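DNA-directed RNA polymerase subunit E'' (Methanocaldococcus jannaschii, PDB 3LPE) is the zinc-binding elongation factor Spt4, which pairs with Spt5 to form a heterodimer that stimulates transcription elongation. Local coordinates at the interface of chains B and A. Coordinates in Å, arbitrary orientation; residue numbers count along the deposited sequence, not the author numbering. Chains: chain A, DNA-directed RNA polymerase subunit E''; chain B, Putative transcription antitermination protein nusG.

The interface of chains B and A. Residues chain B 40-42; chain A 32-35, 39.
Two successive backbone amides of chain A grip one carbonyl oxygen of chain B, B:Tyr41 O. N of A:Ile34 lies 2.9 Å from B:Tyr41 O in a bond bent at the hydrogen, the donor standing above the carbonyl plane and off the lone pair. The bond from A:Asn35 N to B:Tyr41 O, 3.1 Å long, is nearly straight (170° at the hydrogen), the donor in the carbonyl plane on a lone pair. This pincer sits where strand 30-33 of A runs out into loop and meets strand 40-45 of B; B:Ser42 and A:Val33 form a short antiparallel bridge at the junction of Spt4 with the NGN domain of Spt5. This backbone contact is part of the interface that joins the two proteins in their heterodimer. Beside the bonded carbonyl, A:Ile34 packs against the B:Val40 backbone and side chain: its CB and CG2 each lie 3.6 Å from B:Val40 O, and its CD1 tip reaches CG1 of B:Val40 at 3.9 Å, the two side chains slanting past one another. The valine methyl CG1 is brought there by a chi1 of 174°, opposite its own backbone N. Next along the strand, the B:Tyr41 ring and the A:Asn35 side chain run side by side in the same direction, with ring and amide planes almost perpendicular (89°). Their touch is apolar, ring carbon CD1 of B:Tyr41 against CB of A:Asn35 at 3.9 Å. A:Ser39, in the loop just ahead of helix 40-44, covers the base of the tyrosine side chain, CB to CB. Its hydroxyl also approaches B:Ser42, standing 3.5 Å from CB of B:Ser42 by a loose contact. The two hydroxyl oxygens, OG of A:Ser39 and OG of B:Ser42, come within 3.5 Å, a near approach and not a hydrogen bond.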
ATOM      1  N   VAL B  40       2.304  -5.874   9.987  1.00 27.94           N
ATOM      2  CA  VAL B  40       2.444  -5.255   8.676  1.00 26.96           C
ATOM      3  C   VAL B  40       1.757  -3.898   8.768  1.00 38.25           C
ATOM      4  O   VAL B  40       0.594  -3.809   9.174  1.00 27.28           O
ATOM      5  CB  VAL B  40       1.777  -6.119   7.587  1.00 28.47           C
ATOM      6  CG1 VAL B  40       1.791  -5.412   6.233  1.00 22.78           C
ATOM      7  CG2 VAL B  40       2.457  -7.482   7.487  1.00 32.70           C
ATOM      8  N   TYR B  41       2.473  -2.842   8.396  1.00 24.44           N
ATOM      9  CA  TYR B  41       1.986  -1.492   8.624  1.00 29.08           C
ATOM     10  C   TYR B  41       1.476  -0.776   7.386  1.00 36.30           C
ATOM     11  O   TYR B  41       0.565   0.047   7.471  1.00 25.31           O
ATOM     12  CB  TYR B  41       3.078  -0.668   9.284  1.00 34.35           C
ATOM     13  CG  TYR B  41       3.663  -1.344  10.494  1.00 38.49           C
ATOM     14  CD1 TYR B  41       2.839  -1.863  11.492  1.00 36.14           C
ATOM     15  CD2 TYR B  41       5.034  -1.436  10.663  1.00 35.40           C
ATOM     16  CE1 TYR B  41       3.375  -2.476  12.625  1.00 30.73           C
ATOM     17  CE2 TYR B  41       5.579  -2.038  11.786  1.00 38.43           C
ATOM     18  CZ  TYR B  41       4.747  -2.556  12.769  1.00 40.27           C
ATOM     19  OH  TYR B  41       5.294  -3.147  13.890  1.00 41.70           O
ATOM     20  N   SER B  42       2.055  -1.085   6.232  1.00 24.47           N
ATOM     21  CA  SER B  42       1.555  -0.509   4.993  1.00 24.84           C
ATOM     22  C   SER B  42       1.997  -1.363   3.817  1.00 21.77           C
ATOM     23  O   SER B  42       2.908  -2.161   3.948  1.00 21.35           O
ATOM     24  CB  SER B  42       1.995   0.951   4.803  1.00 23.61           C
ATOM     25  OG  SER B  42       3.363   1.023   4.442  1.00 28.25           O
TER
ATOM     26  N   ILE A  32      -1.882   1.156   0.881  1.00 25.67           N
ATOM     27  CA  ILE A  32      -2.803   0.681   1.894  1.00 30.48           C
ATOM     28  C   ILE A  32      -2.121   0.890   3.220  1.00 30.31           C
ATOM     29  O   ILE A  32      -1.079   0.287   3.482  1.00 27.28           O
ATOM     30  CB  ILE A  32      -3.106  -0.810   1.756  1.00 26.36           C
ATOM     31  CG1 ILE A  32      -3.754  -1.107   0.399  1.00 29.03           C
ATOM     32  CG2 ILE A  32      -4.015  -1.283   2.883  1.00 26.45           C
ATOM     33  CD1 ILE A  32      -4.018  -2.577   0.193  1.00 29.09           C
ATOM     34  N   VAL A  33      -2.700   1.768   4.044  1.00 23.46           N
ATOM     35  CA  VAL A  33      -2.159   2.006   5.363  1.00 24.57           C
ATOM     36  C   VAL A  33      -2.931   1.207   6.399  1.00 21.12           C
ATOM     37  O   VAL A  33      -4.107   1.469   6.664  1.00 32.92           O
ATOM     38  CB  VAL A  33      -2.205   3.500   5.715  1.00 29.01           C
ATOM     39  CG1 VAL A  33      -1.623   3.730   7.115  1.00 23.26           C
ATOM     40  CG2 VAL A  33      -1.440   4.275   4.645  1.00 26.06           C
ATOM     41  N   ILE A  34      -2.264   0.234   6.993  1.00 29.92           N
ATOM     42  CA  ILE A  34      -2.905  -0.613   7.982  1.00 28.63           C
ATOM     43  C   ILE A  34      -2.731  -0.010   9.379  1.00 39.47           C
ATOM     44  O   ILE A  34      -3.653  -0.009  10.187  1.00 27.89           O
ATOM     45  CB  ILE A  34      -2.309  -2.028   7.934  1.00 29.00           C
ATOM     46  CG1 ILE A  34      -2.543  -2.644   6.539  1.00 32.05           C
ATOM     47  CG2 ILE A  34      -2.934  -2.902   8.987  1.00 29.57           C
ATOM     48  CD1 ILE A  34      -1.810  -3.939   6.321  1.00 36.45           C
ATOM     49  N   ASN A  35      -1.542   0.508   9.652  1.00 23.83           N
ATOM     50  CA  ASN A  35      -1.239   1.125  10.946  1.00 25.17           C
ATOM     51  C   ASN A  35      -0.518   2.452  10.767  1.00 26.03           C
ATOM     52  O   ASN A  35       0.707   2.494  10.667  1.00 34.05           O
ATOM     53  CB  ASN A  35      -0.413   0.188  11.833  1.00 29.62           C
ATOM     54  CG  ASN A  35      -0.190   0.757  13.245  1.00 38.12           C
ATOM     55  OD1 ASN A  35      -0.291   1.962  13.460  1.00 36.31           O
ATOM     56  ND2 ASN A  35       0.103  -0.114  14.201  1.00 31.98           N
ATOM     57  N   SER A  39       3.513   3.347  10.673  1.00 39.94           N
ATOM     58  CA  SER A  39       4.005   3.364   9.296  1.00 33.26           C
ATOM     59  C   SER A  39       4.813   4.628   8.954  1.00 36.08           C
ATOM     60  O   SER A  39       4.284   5.740   8.955  1.00 30.25           O
ATOM     61  CB  SER A  39       2.845   3.173   8.312  1.00 32.40           C
ATOM     62  OG  SER A  39       3.265   3.409   6.995  1.00 27.45           O
TER